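Local coordinates for protein bifunctional enzyme IspD/IspF (PDB 1W55) that makes 4-diphosphocytidyl-2-C-methyl-D-erythritol from CTP and MEP, and converts its 2-phosphate to 2-C-methyl-D-erythritol 2,4-cyclodiphosphate with release of CMP, at residues E299-D304 with N362-D367. Residues are numbered along the deposited sequence; the frame is centred on the assembly and turned at random.
Sequences ELINID and NLKYFD
Glu299 and Lys364 face each other across two antiparallel strands and exchange both backbone bonds: Glu299 N to Lys364 O (2.8 Å) and Lys364 N to Glu299 O (2.9 Å). Their extended side chains run side by side in the same direction. Lys364 CG lies between the backbone N and the carbonyl carbon (chi1 68°), against Ile301 CG1, and the chain crosses Ile301 at about a right angle, with Lys364 CD 3.8 Å from Ile301 CG1. Glu299 OE1 stays 4.2 Å from Lys364 NZ, beyond a salt bridge; the ammonium instead pairs with Glu209 of a second subunit. Glu299 OE1 also meets the Phe366 ring at its edge, 3.4 Å from CD1, with carboxylate and ring planes 45° apart. These strands are neighbours in the mixed sheet of the IspF domain. Ile301 and Asn302 both lie opposite Asn362, and Ile301 has a helical backbone (psi -50°), consistent with a classic beta bulge. Ile301 N still bonds to Asn362 O at 2.8 Å. On the face opposite Glu299 and Lys364, Leu300 CD2 touches Leu363 CD2 at 3.7 Å, against helix 248-260. The Asn302 and Asn362 side chains lie side by side, with their amides turned nearly perpendicular. Asn302 ND2 bonds to Thr212 O and Asn362 ND2 to Ile210 O, both of the second subunit.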
loop_
_atom_site.group_PDB
_atom_site.type_symbol
_atom_site.label_atom_id
_atom_site.label_comp_id
_atom_site.label_asym_id
_atom_site.label_seq_id
_atom_site.Cartn_x
_atom_site.Cartn_y
_atom_site.Cartn_z
ATOM N N GLU A 299 17.154 22.344 -8.730
ATOM C CA GLU A 299 18.317 21.527 -9.026
ATOM C C GLU A 299 18.347 21.268 -10.540
ATOM O O GLU A 299 17.305 21.022 -11.149
ATOM C CB GLU A 299 18.181 20.206 -8.264
ATOM C CG GLU A 299 19.341 19.248 -8.410
ATOM C CD GLU A 299 19.182 18.001 -7.550
ATOM O OE1 GLU A 299 18.161 17.892 -6.817
ATOM O OE2 GLU A 299 20.078 17.125 -7.624
ATOM N N LEU A 300 19.537 21.321 -11.134
ATOM C CA LEU A 300 19.697 21.079 -12.559
ATOM C C LEU A 300 19.528 19.607 -12.942
ATOM O O LEU A 300 20.005 18.717 -12.248
ATOM C CB LEU A 300 21.059 21.592 -13.047
ATOM C CG LEU A 300 21.164 23.087 -13.396
ATOM C CD1 LEU A 300 22.625 23.520 -13.424
ATOM C CD2 LEU A 300 20.492 23.422 -14.727
ATOM N N ILE A 301 18.848 19.365 -14.056
ATOM C CA ILE A 301 18.809 18.025 -14.626
ATOM C C ILE A 301 19.852 17.944 -15.720
ATOM O O ILE A 301 20.662 17.017 -15.731
ATOM C CB ILE A 301 17.401 17.660 -15.180
ATOM C CG1 ILE A 301 16.409 17.442 -14.027
ATOM C CG2 ILE A 301 17.486 16.418 -16.065
ATOM C CD1 ILE A 301 14.967 17.271 -14.482
ATOM N N ASN A 302 19.855 18.908 -16.640
ATOM C CA ASN A 302 20.828 18.854 -17.732
ATOM C C ASN A 302 21.007 20.189 -18.406
ATOM O O ASN A 302 20.199 21.095 -18.209
ATOM C CB ASN A 302 20.452 17.783 -18.770
ATOM C CG ASN A 302 19.371 18.256 -19.749
ATOM O OD1 ASN A 302 18.261 18.589 -19.346
ATOM N ND2 ASN A 302 19.708 18.298 -21.036
ATOM N N ILE A 303 22.076 20.288 -19.198
ATOM C CA ILE A 303 22.435 21.484 -19.929
ATOM C C ILE A 303 22.741 21.100 -21.370
ATOM O O ILE A 303 23.477 20.139 -21.623
ATOM C CB ILE A 303 23.681 22.129 -19.296
ATOM C CG1 ILE A 303 23.320 22.795 -17.969
ATOM C CG2 ILE A 303 24.352 23.141 -20.256
ATOM C CD1 ILE A 303 24.492 22.854 -17.002
ATOM N N ASP A 304 22.157 21.834 -22.313
ATOM C CA ASP A 304 22.539 21.681 -23.718
ATOM C C ASP A 304 22.790 23.039 -24.338
ATOM O O ASP A 304 22.047 24.005 -24.096
ATOM C CB ASP A 304 21.501 20.890 -24.520
ATOM C CG ASP A 304 22.026 20.456 -25.875
ATOM O OD1 ASP A 304 23.259 20.259 -26.029
ATOM O OD2 ASP A 304 21.284 20.295 -26.860
ATOM N N ASN A 362 17.111 22.324 -18.004
ATOM C CA ASN A 362 15.923 21.820 -17.331
ATOM C C ASN A 362 16.229 21.783 -15.836
ATOM O O ASN A 362 17.279 21.287 -15.420
ATOM C CB ASN A 362 15.533 20.426 -17.847
ATOM C CG ASN A 362 14.456 20.472 -18.935
ATOM O OD1 ASN A 362 13.982 21.540 -19.324
ATOM N ND2 ASN A 362 14.054 19.307 -19.412
ATOM N N LEU A 363 15.327 22.356 -15.047
ATOM C CA LEU A 363 15.440 22.391 -13.598
ATOM C C LEU A 363 14.283 21.597 -13.007
ATOM O O LEU A 363 13.151 21.683 -13.499
ATOM C CB LEU A 363 15.284 23.823 -13.094
ATOM C CG LEU A 363 16.372 24.880 -13.088
ATOM C CD1 LEU A 363 15.815 26.115 -12.317
ATOM C CD2 LEU A 363 17.681 24.351 -12.461
ATOM N N LYS A 364 14.568 20.847 -11.948
ATOM C CA LYS A 364 13.527 20.206 -11.148
ATOM C C LYS A 364 13.641 20.742 -9.729
ATOM O O LYS A 364 14.599 21.454 -9.412
ATOM C CB LYS A 364 13.725 18.696 -11.128
ATOM C CG LYS A 364 14.966 18.274 -10.377
ATOM C CD LYS A 364 15.192 16.785 -10.445
ATOM C CE LYS A 364 16.506 16.418 -9.772
ATOM N NZ LYS A 364 16.604 14.972 -9.446
ATOM N N TYR A 365 12.678 20.395 -8.881
ATOM C CA TYR A 365 12.765 20.721 -7.459
ATOM C C TYR A 365 13.766 19.822 -6.763
ATOM O O TYR A 365 13.786 18.609 -6.977
ATOM C CB TYR A 365 11.403 20.581 -6.771
ATOM C CG TYR A 365 10.369 21.557 -7.264
ATOM C CD1 TYR A 365 9.108 21.112 -7.668
ATOM C CD2 TYR A 365 10.630 22.924 -7.309
ATOM C CE1 TYR A 365 8.131 21.997 -8.107
ATOM C CE2 TYR A 365 9.656 23.828 -7.764
ATOM C CZ TYR A 365 8.411 23.343 -8.165
ATOM O OH TYR A 365 7.437 24.206 -8.610
ATOM N N PHE A 366 14.572 20.424 -5.901
ATOM C CA PHE A 366 15.506 19.670 -5.090
ATOM C C PHE A 366 14.771 18.585 -4.318
ATOM O O PHE A 366 13.778 18.849 -3.640
ATOM C CB PHE A 366 16.247 20.595 -4.107
ATOM C CG PHE A 366 17.127 19.849 -3.138
ATOM C CD1 PHE A 366 18.182 19.063 -3.599
ATOM C CD2 PHE A 366 16.875 19.897 -1.768
ATOM C CE1 PHE A 366 18.994 18.350 -2.703
ATOM C CE2 PHE A 366 17.683 19.200 -0.860
ATOM C CZ PHE A 366 18.735 18.418 -1.323
ATOM N N ASP A 367 15.276 17.366 -4.417
ATOM C CA ASP A 367 14.693 16.234 -3.727
ATOM C C ASP A 367 15.341 16.087 -2.352
ATOM O O ASP A 367 16.355 15.391 -2.188
ATOM C CB ASP A 367 14.887 14.965 -4.555
ATOM C CG ASP A 367 14.337 13.732 -3.878
ATOM O OD1 ASP A 367 13.455 13.862 -2.996
ATOM O OD2 ASP A 367 14.726 12.585 -4.181
HETATM O O HOH W 1 19.585 15.563 -10.807
#